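Local atomic coordinates of putative type VI secretion protein (Escherichia coli, PDB entry 4HH5), a protein that probably hydrolyses ATP as a Clp-type chaperone ATPase of the type VI secretion system, represented here by its helical N-terminal domain. Residues T39-L45 against L73-L77; E52-L58 against L152-E158; I69-L73 against C131-L137. All coordinates share one frame; numbering follows the deposited sequence.

Interaction 1. Residues T39-L45 against L73-L77; sequences TPEHWLL and LLGWL
W76 takes E41 over one face of its indole and turns its edge to H42 at the start of helix 40-50, the point where this helix packs against helix 66-78 in the mainly helical Clp N-terminal domain. The two segments run antiparallel but steeply inclined, their axes 10.1 Å apart at the closest.

Aromatic and carboxylate stacking dominates the T39 end. The edge of W76 is turned toward the face of H42 in a T-shaped arrangement, with planes at 83° and the centroid of the H42 ring 5.1 Å from that of the W76 six-membered ring. E41 covers one indole face: its CB makes a CH-pi contact 3.5 Å from the centroid of the W76 six-membered ring, almost along the ring normal. A bend in the E41 chain (chi2 85°) then folds the carboxylate back over the indole, so that the two planes are only 5° apart. E41 OE2 accepts a bond from the backbone N of R130, which probably helps to hold the carboxylate flat.

No hydrogen bond crosses the contact; T39 and H42 pair within their own segment as a capping box, in which T39 N donates to H42 ND1 over 3.1 Å, close to the imidazole plane, while T39 OG1, less surely placed, accepts from H42 N. This would fix the rotation of the imidazole that receives W76.

Apolar packing fills the rest. L45 and L73 lie alongside each other, pointing opposite ways, L45 CD1 lying 4.2 Å from L73 CB and equally far from L77 CD2. L73 also spans one turn of the facing helix, its CD1 touching the L45 backbone and its CD2 lying 3.7 Å from E41 O. Beside the imidazole, L77 CD1 comes within 3.6 Å of H42 CD2.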
loop_
_atom_site.group_PDB
_atom_site.type_symbol
_atom_site.label_atom_id
_atom_site.label_comp_id
_atom_site.label_asym_id
_atom_site.label_seq_id
_atom_site.Cartn_x
_atom_site.Cartn_y
_atom_site.Cartn_z
ATOM N N THR A 39 4.701 8.461 -3.043
ATOM C CA THR A 39 3.676 8.598 -2.011
ATOM C C THR A 39 2.834 7.313 -1.849
ATOM O O THR A 39 2.836 6.481 -2.768
ATOM C CB THR A 39 2.746 9.764 -2.368
ATOM O OG1 THR A 39 1.955 9.367 -3.484
ATOM C CG2 THR A 39 3.490 11.080 -2.639
ATOM N N PRO A 40 2.044 7.162 -0.742
ATOM C CA PRO A 40 1.166 5.981 -0.628
ATOM C C PRO A 40 0.147 5.922 -1.758
ATOM O O PRO A 40 -0.242 4.830 -2.135
ATOM C CB PRO A 40 0.481 6.165 0.734
ATOM C CG PRO A 40 1.343 7.118 1.482
ATOM C CD PRO A 40 1.904 8.037 0.443
ATOM N N GLU A 41 -0.252 7.088 -2.331
ATOM C CA GLU A 41 -1.187 7.134 -3.461
ATOM C C GLU A 41 -0.569 6.467 -4.691
ATOM O O GLU A 41 -1.274 5.720 -5.376
ATOM C CB GLU A 41 -1.638 8.570 -3.786
ATOM C CG GLU A 41 -2.553 9.194 -2.744
ATOM C CD GLU A 41 -1.880 9.871 -1.564
ATOM O OE1 GLU A 41 -0.647 9.728 -1.387
ATOM O OE2 GLU A 41 -2.601 10.562 -0.814
ATOM N N HIS A 42 0.751 6.712 -4.958
ATOM C CA HIS A 42 1.474 6.083 -6.079
ATOM C C HIS A 42 1.472 4.558 -5.891
ATOM O O HIS A 42 1.243 3.813 -6.851
ATOM C CB HIS A 42 2.930 6.569 -6.168
ATOM C CG HIS A 42 3.100 7.966 -6.690
ATOM N ND1 HIS A 42 3.490 9.005 -5.860
ATOM C CD2 HIS A 42 2.983 8.437 -7.953
ATOM C CE1 HIS A 42 3.563 10.077 -6.634
ATOM N NE2 HIS A 42 3.277 9.787 -7.902
ATOM N N TRP A 43 1.719 4.111 -4.649
ATOM C CA TRP A 43 1.741 2.701 -4.273
ATOM C C TRP A 43 0.367 2.056 -4.427
ATOM O O TRP A 43 0.273 0.989 -5.027
ATOM C CB TRP A 43 2.251 2.545 -2.841
ATOM C CG TRP A 43 2.830 1.196 -2.514
ATOM C CD1 TRP A 43 2.999 0.134 -3.360
ATOM C CD2 TRP A 43 3.339 0.781 -1.241
ATOM N NE1 TRP A 43 3.572 -0.919 -2.685
ATOM C CE2 TRP A 43 3.807 -0.541 -1.386
ATOM C CE3 TRP A 43 3.471 1.413 0.006
ATOM C CZ2 TRP A 43 4.407 -1.240 -0.336
ATOM C CZ3 TRP A 43 4.072 0.721 1.045
ATOM C CH2 TRP A 43 4.533 -0.589 0.867
ATOM N N LEU A 44 -0.701 2.696 -3.902
ATOM C CA LEU A 44 -2.077 2.169 -3.993
ATOM C C LEU A 44 -2.530 2.019 -5.442
ATOM O O LEU A 44 -3.158 1.016 -5.779
ATOM C CB LEU A 44 -3.086 3.019 -3.190
ATOM C CG LEU A 44 -2.958 2.956 -1.657
ATOM C CD1 LEU A 44 -3.625 4.151 -1.008
ATOM C CD2 LEU A 44 -3.527 1.659 -1.085
ATOM N N LEU A 45 -2.167 2.986 -6.305
ATOM C CA LEU A 45 -2.488 2.950 -7.729
ATOM C C LEU A 45 -1.910 1.664 -8.337
ATOM O O LEU A 45 -2.630 0.930 -9.006
ATOM C CB LEU A 45 -1.900 4.195 -8.419
ATOM C CG LEU A 45 -2.220 4.407 -9.903
ATOM C CD1 LEU A 45 -2.435 5.852 -10.191
ATOM C CD2 LEU A 45 -1.079 3.923 -10.791
ATOM N N LEU A 73 -7.516 8.333 -7.836
ATOM C CA LEU A 73 -6.065 8.174 -7.823
ATOM C C LEU A 73 -5.439 8.790 -9.062
ATOM O O LEU A 73 -4.399 9.440 -8.939
ATOM C CB LEU A 73 -5.643 6.704 -7.637
ATOM C CG LEU A 73 -5.820 6.126 -6.228
ATOM C CD1 LEU A 73 -5.695 4.617 -6.246
ATOM C CD2 LEU A 73 -4.804 6.714 -5.234
ATOM N N LEU A 74 -6.112 8.669 -10.237
ATOM C CA LEU A 74 -5.654 9.288 -11.490
ATOM C C LEU A 74 -5.698 10.804 -11.377
ATOM O O LEU A 74 -4.775 11.476 -11.845
ATOM C CB LEU A 74 -6.529 8.880 -12.678
ATOM C CG LEU A 74 -6.297 7.536 -13.334
ATOM C CD1 LEU A 74 -7.120 7.443 -14.586
ATOM C CD2 LEU A 74 -4.833 7.325 -13.691
ATOM N N GLY A 75 -6.782 11.314 -10.784
ATOM C CA GLY A 75 -7.011 12.734 -10.550
ATOM C C GLY A 75 -5.949 13.302 -9.636
ATOM O O GLY A 75 -5.382 14.359 -9.921
ATOM N N TRP A 76 -5.646 12.567 -8.552
ATOM C CA TRP A 76 -4.610 12.913 -7.590
ATOM C C TRP A 76 -3.246 12.925 -8.293
ATOM O O TRP A 76 -2.466 13.848 -8.070
ATOM C CB TRP A 76 -4.611 11.925 -6.405
ATOM C CG TRP A 76 -3.542 12.210 -5.393
ATOM C CD1 TRP A 76 -3.667 12.950 -4.255
ATOM C CD2 TRP A 76 -2.170 11.798 -5.458
ATOM N NE1 TRP A 76 -2.464 13.007 -3.596
ATOM C CE2 TRP A 76 -1.522 12.325 -4.323
ATOM C CE3 TRP A 76 -1.415 11.043 -6.382
ATOM C CZ2 TRP A 76 -0.163 12.109 -4.072
ATOM C CZ3 TRP A 76 -0.066 10.857 -6.150
ATOM C CH2 TRP A 76 0.546 11.379 -5.002
ATOM N N LEU A 77 -2.969 11.913 -9.141
ATOM C CA LEU A 77 -1.722 11.764 -9.901
ATOM C C LEU A 77 -1.479 12.962 -10.836
ATOM O O LEU A 77 -0.379 13.524 -10.851
ATOM C CB LEU A 77 -1.758 10.445 -10.700
ATOM C CG LEU A 77 -0.465 9.993 -11.382
ATOM C CD1 LEU A 77 0.527 9.429 -10.370
ATOM C CD2 LEU A 77 -0.756 8.956 -12.461
#

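Interaction 2. Residues E52-L58 against L152-E158; sequences EGDLTVL and LDAQSDE
D54 stacks its carboxylate on that of E158, the planes 19° apart and D54 OD2 3.6 Å from E158 OE2. Around this pair of like charges the donors are dense. D54 N, at the start of helix 54-61, gives a nearly straight bond of 2.8 Å to E158 OE2 on its anti side, and S115 OG is bonded to the same oxygen. S156 OG donates to D54 OD1 (2.7 Å) and accepts from E158 N, closing an ST turn just beyond helix 149-155; chi1 of 178° swings S156 OG opposite its backbone N, to D54 OD1. At the more exposed side, D157 N is bonded to E52 O at 2.9 Å, and a water spans V57 O and Q155 OE1, which R60 also holds. Beneath the polar layer, L152 CD2 packs 3.8 Å from V57 CG1 and about as close to L58 CG, joining the two helices by their apolar sides. R114 forms a salt bridge with D54 OD2, which also accepts from V116 N. Both buried acids can therefore probably remain ionised, D54 offset by R114 and V116 N, E158 by D54 N, S115 and N16 ND2.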
loop_
_atom_site.group_PDB
_atom_site.type_symbol
_atom_site.label_atom_id
_atom_site.label_comp_id
_atom_site.label_asym_id
_atom_site.label_seq_id
_atom_site.Cartn_x
_atom_site.Cartn_y
_atom_site.Cartn_z
ATOM N N GLU A 52 -5.108 -8.236 -8.002
ATOM C CA GLU A 52 -5.368 -9.614 -7.587
ATOM C C GLU A 52 -5.024 -9.817 -6.102
ATOM O O GLU A 52 -5.109 -10.936 -5.605
ATOM C CB GLU A 52 -4.609 -10.637 -8.478
ATOM C CG GLU A 52 -5.064 -10.749 -9.931
ATOM C CD GLU A 52 -6.527 -11.031 -10.235
ATOM O OE1 GLU A 52 -6.955 -10.703 -11.365
ATOM O OE2 GLU A 52 -7.246 -11.562 -9.358
ATOM N N GLY A 53 -4.666 -8.736 -5.409
ATOM C CA GLY A 53 -4.270 -8.780 -4.003
ATOM C C GLY A 53 -5.378 -8.585 -2.993
ATOM O O GLY A 53 -6.566 -8.631 -3.339
ATOM N N ASP A 54 -4.983 -8.357 -1.719
ATOM C CA ASP A 54 -5.932 -8.185 -0.622
ATOM C C ASP A 54 -6.938 -7.068 -0.852
ATOM O O ASP A 54 -8.113 -7.271 -0.572
ATOM C CB ASP A 54 -5.231 -8.054 0.748
ATOM C CG ASP A 54 -4.261 -9.179 1.101
ATOM O OD1 ASP A 54 -4.431 -10.301 0.580
ATOM O OD2 ASP A 54 -3.391 -8.963 1.958
ATOM N N LEU A 55 -6.493 -5.914 -1.392
ATOM C CA LEU A 55 -7.356 -4.758 -1.665
ATOM C C LEU A 55 -8.501 -5.089 -2.616
ATOM O O LEU A 55 -9.648 -4.721 -2.341
ATOM C CB LEU A 55 -6.546 -3.580 -2.232
ATOM C CG LEU A 55 -5.629 -2.816 -1.284
ATOM C CD1 LEU A 55 -4.838 -1.771 -2.059
ATOM C CD2 LEU A 55 -6.422 -2.105 -0.177
ATOM N N THR A 56 -8.182 -5.766 -3.741
ATOM C CA THR A 56 -9.156 -6.184 -4.761
ATOM C C THR A 56 -10.171 -7.171 -4.185
ATOM O O THR A 56 -11.367 -7.034 -4.454
ATOM C CB THR A 56 -8.432 -6.736 -6.008
ATOM O OG1 THR A 56 -7.620 -5.691 -6.545
ATOM C CG2 THR A 56 -9.400 -7.254 -7.082
ATOM N N VAL A 57 -9.703 -8.142 -3.388
ATOM C CA VAL A 57 -10.562 -9.148 -2.728
ATOM C C VAL A 57 -11.587 -8.450 -1.804
ATOM O O VAL A 57 -12.778 -8.777 -1.834
ATOM C CB VAL A 57 -9.711 -10.223 -1.990
ATOM C CG1 VAL A 57 -10.569 -11.108 -1.080
ATOM C CG2 VAL A 57 -8.936 -11.079 -2.995
ATOM N N LEU A 58 -11.120 -7.484 -1.009
ATOM C CA LEU A 58 -11.965 -6.718 -0.089
ATOM C C LEU A 58 -12.967 -5.842 -0.841
ATOM O O LEU A 58 -14.152 -5.842 -0.491
ATOM C CB LEU A 58 -11.111 -5.910 0.900
ATOM C CG LEU A 58 -10.265 -6.751 1.870
ATOM C CD1 LEU A 58 -9.220 -5.900 2.561
ATOM C CD2 LEU A 58 -11.118 -7.482 2.885
ATOM N N LEU A 152 -9.145 -13.824 2.739
ATOM C CA LEU A 152 -7.995 -13.280 2.009
ATOM C C LEU A 152 -7.058 -14.411 1.604
ATOM O O LEU A 152 -6.587 -14.437 0.471
ATOM C CB LEU A 152 -7.236 -12.244 2.864
ATOM C CG LEU A 152 -7.967 -10.941 3.155
ATOM C CD1 LEU A 152 -7.148 -10.089 4.060
ATOM C CD2 LEU A 152 -8.299 -10.169 1.862
ATOM N N ASP A 153 -6.858 -15.393 2.508
ATOM C CA ASP A 153 -6.009 -16.545 2.219
ATOM C C ASP A 153 -6.626 -17.490 1.166
ATOM O O ASP A 153 -5.899 -18.231 0.509
ATOM C CB ASP A 153 -5.608 -17.266 3.518
ATOM C CG ASP A 153 -4.588 -16.506 4.362
ATOM O OD1 ASP A 153 -4.027 -15.497 3.865
ATOM O OD2 ASP A 153 -4.326 -16.937 5.504
ATOM N N ALA A 154 -7.953 -17.432 0.970
ATOM C CA ALA A 154 -8.605 -18.269 -0.034
ATOM C C ALA A 154 -8.702 -17.582 -1.409
ATOM O O ALA A 154 -8.769 -18.272 -2.422
ATOM C CB ALA A 154 -9.995 -18.665 0.440
ATOM N N GLN A 155 -8.715 -16.231 -1.446
ATOM C CA GLN A 155 -8.944 -15.493 -2.694
ATOM C C GLN A 155 -7.828 -14.590 -3.231
ATOM O O GLN A 155 -7.843 -14.254 -4.412
ATOM C CB GLN A 155 -10.240 -14.669 -2.555
ATOM C CG GLN A 155 -11.481 -15.480 -2.168
ATOM C CD GLN A 155 -12.751 -14.663 -2.187
ATOM O OE1 GLN A 155 -12.778 -13.515 -2.630
ATOM N NE2 GLN A 155 -13.845 -15.254 -1.742
ATOM N N SER A 156 -6.922 -14.131 -2.375
ATOM C CA SER A 156 -5.874 -13.192 -2.776
ATOM C C SER A 156 -4.643 -13.894 -3.331
ATOM O O SER A 156 -4.302 -14.973 -2.861
ATOM C CB SER A 156 -5.483 -12.322 -1.580
ATOM O OG SER A 156 -4.432 -11.418 -1.869
ATOM N N ASP A 157 -3.941 -13.247 -4.285
ATOM C CA ASP A 157 -2.673 -13.749 -4.840
ATOM C C ASP A 157 -1.543 -13.609 -3.794
ATOM O O ASP A 157 -0.462 -14.164 -3.984
ATOM C CB ASP A 157 -2.301 -12.998 -6.135
ATOM C CG ASP A 157 -2.764 -13.667 -7.423
ATOM O OD1 ASP A 157 -3.637 -14.560 -7.354
ATOM O OD2 ASP A 157 -2.267 -13.283 -8.499
ATOM N N GLU A 158 -1.806 -12.879 -2.685
ATOM C CA GLU A 158 -0.871 -12.666 -1.565
ATOM C C GLU A 158 -1.005 -13.754 -0.467
ATOM O O GLU A 158 -0.427 -13.624 0.618
ATOM C CB GLU A 158 -1.112 -11.290 -0.931
ATOM C CG GLU A 158 -0.970 -10.126 -1.884
ATOM C CD GLU A 158 -1.145 -8.798 -1.183
ATOM O OE1 GLU A 158 -0.200 -8.363 -0.489
ATOM O OE2 GLU A 158 -2.234 -8.199 -1.314
HETATM O O HOH W 1 -7.527 -12.334 -6.397
HETATM O O HOH W 2 -14.039 -11.189 -2.472
#

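Interaction 3. Residues I69-L73 against C131-L137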
loop_
_atom_site.group_PDB
_atom_site.type_symbol
_atom_site.label_atom_id
_atom_site.label_comp_id
_atom_site.label_asym_id
_atom_site.label_seq_id
_atom_site.Cartn_x
_atom_site.Cartn_y
_atom_site.Cartn_z
ATOM N N ILE A 69 -12.511 4.741 -7.232
ATOM C CA ILE A 69 -11.236 4.762 -6.501
ATOM C C ILE A 69 -10.095 4.994 -7.486
ATOM O O ILE A 69 -9.234 5.832 -7.227
ATOM C CB ILE A 69 -11.006 3.485 -5.641
ATOM C CG1 ILE A 69 -12.143 3.280 -4.606
ATOM C CG2 ILE A 69 -9.630 3.541 -4.952
ATOM C CD1 ILE A 69 -12.168 1.903 -3.935
ATOM N N TRP A 70 -10.096 4.248 -8.613
ATOM C CA TRP A 70 -9.087 4.360 -9.668
ATOM C C TRP A 70 -9.061 5.786 -10.234
ATOM O O TRP A 70 -7.983 6.360 -10.354
ATOM C CB TRP A 70 -9.348 3.339 -10.797
ATOM C CG TRP A 70 -8.375 3.458 -11.935
ATOM C CD1 TRP A 70 -8.591 4.053 -13.142
ATOM C CD2 TRP A 70 -6.997 3.067 -11.922
ATOM N NE1 TRP A 70 -7.441 4.019 -13.900
ATOM C CE2 TRP A 70 -6.446 3.423 -13.172
ATOM C CE3 TRP A 70 -6.174 2.432 -10.975
ATOM C CZ2 TRP A 70 -5.107 3.174 -13.499
ATOM C CZ3 TRP A 70 -4.858 2.158 -11.313
ATOM C CH2 TRP A 70 -4.337 2.528 -12.561
ATOM N N GLN A 71 -10.238 6.348 -10.567
ATOM C CA GLN A 71 -10.365 7.711 -11.112
ATOM C C GLN A 71 -9.861 8.784 -10.144
ATOM O O GLN A 71 -9.230 9.743 -10.576
ATOM C CB GLN A 71 -11.809 8.004 -11.547
ATOM C CG GLN A 71 -12.239 7.298 -12.839
ATOM C CD GLN A 71 -11.457 7.717 -14.066
ATOM O OE1 GLN A 71 -11.151 8.899 -14.277
ATOM N NE2 GLN A 71 -11.132 6.753 -14.915
ATOM N N SER A 72 -10.111 8.600 -8.833
ATOM C CA SER A 72 -9.662 9.522 -7.784
ATOM C C SER A 72 -8.137 9.527 -7.709
ATOM O O SER A 72 -7.537 10.594 -7.576
ATOM C CB SER A 72 -10.255 9.115 -6.438
ATOM O OG SER A 72 -11.672 9.159 -6.508
ATOM N N LEU A 73 -7.516 8.333 -7.836
ATOM C CA LEU A 73 -6.065 8.174 -7.823
ATOM C C LEU A 73 -5.439 8.790 -9.062
ATOM O O LEU A 73 -4.399 9.440 -8.939
ATOM C CB LEU A 73 -5.643 6.704 -7.637
ATOM C CG LEU A 73 -5.820 6.126 -6.228
ATOM C CD1 LEU A 73 -5.695 4.617 -6.246
ATOM C CD2 LEU A 73 -4.804 6.714 -5.234
ATOM N N CYS A 131 -6.191 11.931 -0.421
ATOM C CA CYS A 131 -6.991 11.658 -1.609
ATOM C C CYS A 131 -8.387 11.229 -1.154
ATOM O O CYS A 131 -8.554 10.122 -0.643
ATOM C CB CYS A 131 -6.320 10.602 -2.488
ATOM S SG CYS A 131 -7.258 10.181 -3.977
ATOM N N ASP A 132 -9.376 12.133 -1.299
ATOM C CA ASP A 132 -10.766 11.933 -0.864
ATOM C C ASP A 132 -11.478 10.673 -1.351
ATOM O O ASP A 132 -12.239 10.081 -0.584
ATOM C CB ASP A 132 -11.617 13.176 -1.138
ATOM C CG ASP A 132 -11.566 14.173 -0.006
ATOM O OD1 ASP A 132 -10.587 14.944 0.058
ATOM O OD2 ASP A 132 -12.491 14.161 0.835
ATOM N N GLY A 133 -11.231 10.284 -2.601
ATOM C CA GLY A 133 -11.832 9.100 -3.213
ATOM C C GLY A 133 -11.386 7.770 -2.633
ATOM O O GLY A 133 -11.889 6.717 -3.044
ATOM N N LEU A 134 -10.438 7.802 -1.673
ATOM C CA LEU A 134 -9.950 6.597 -1.003
ATOM C C LEU A 134 -10.792 6.253 0.245
ATOM O O LEU A 134 -10.456 5.314 0.968
ATOM C CB LEU A 134 -8.452 6.720 -0.653
ATOM C CG LEU A 134 -7.453 6.706 -1.823
ATOM C CD1 LEU A 134 -6.061 6.999 -1.335
ATOM C CD2 LEU A 134 -7.434 5.355 -2.530
ATOM N N TRP A 135 -11.914 6.981 0.473
ATOM C CA TRP A 135 -12.815 6.736 1.609
ATOM C C TRP A 135 -13.256 5.256 1.808
ATOM O O TRP A 135 -13.335 4.855 2.975
ATOM C CB TRP A 135 -14.011 7.723 1.631
ATOM C CG TRP A 135 -14.984 7.524 0.510
ATOM C CD1 TRP A 135 -15.026 8.203 -0.669
ATOM C CD2 TRP A 135 -16.053 6.567 0.465
ATOM N NE1 TRP A 135 -16.046 7.719 -1.459
ATOM C CE2 TRP A 135 -16.679 6.699 -0.795
ATOM C CE3 TRP A 135 -16.505 5.562 1.347
ATOM C CZ2 TRP A 135 -17.743 5.882 -1.190
ATOM C CZ3 TRP A 135 -17.547 4.739 0.945
ATOM C CH2 TRP A 135 -18.157 4.903 -0.306
ATOM N N PRO A 136 -13.489 4.397 0.756
ATOM C CA PRO A 136 -13.886 2.990 1.033
ATOM C C PRO A 136 -12.842 2.178 1.800
ATOM O O PRO A 136 -13.194 1.291 2.577
ATOM C CB PRO A 136 -14.114 2.396 -0.367
ATOM C CG PRO A 136 -14.390 3.600 -1.250
ATOM C CD PRO A 136 -13.455 4.644 -0.706
ATOM N N LEU A 137 -11.557 2.502 1.593
ATOM C CA LEU A 137 -10.417 1.853 2.247
ATOM C C LEU A 137 -10.428 2.111 3.770
ATOM O O LEU A 137 -9.833 1.348 4.519
ATOM C CB LEU A 137 -9.108 2.374 1.611
ATOM C CG LEU A 137 -8.690 1.757 0.252
ATOM C CD1 LEU A 137 -9.537 2.272 -0.905
ATOM C CD2 LEU A 137 -7.241 2.052 -0.052
#
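I69 packs its side chain against the 3-10 segment 132-137, and this is the tight part of the contact. Its two branches divide the work. CG2 lies 3.7 Å from L134 CD2, the two side chains crossing at about a right angle, whereas the CG1 arm, extended at chi2 (167°), carries I69 CD1 outward to end against P136 CG, at 3.9 Å, and 4.0 Å from L137 CD1. L134 CD2 is thus shared: it also meets L73 CD2 at 4.0 Å, so that one leucine methyl fills the groove between residues a turn apart on the helix.

The partly exposed side is less apolar and has fewer side-chain contacts. S72 faces G133, where the backbones come nearest, and with no side chain in the way S72 OG sits 3.3 Å from G133 CA. That hydroxyl is bonded to A68 O, one turn back on its own helix, and no hydrogen bond links the two segments. C131 SG lies 3.6 Å from S72 O at this side.

The buried end continues into the domain interior. W64 borders I69, P136 and L137; L48 of helix 40-50 lies against I69, and L44 of that helix against L134, while L119 and L122 of helix 115-124 pack on L137. The 3-10 segment therefore bridges helices 66-78, 40-50 and 115-124.

Interactions 1 and 3 are neighbours, their centres about 9 Å apart, and both use helix 66-78; they share L73, which packs on helix 40-50 and on the 3-10 segment. Centre to centre, interaction 2 lies about 20 Å from interaction 1 and about 19 Å from interaction 3. Along the chain, helices 40-50, 54-61 and 66-78 follow one another, so the first segments come in the order 39-45, 52-58, 69-73; interaction 2 then ties helix 54-61 to the C-terminal residues 152-158, far along the sequence. L44 touches L55, L134 and L137, and L55 touches L137, which joins the three contacts into one continuous helical core of the N-terminal domain.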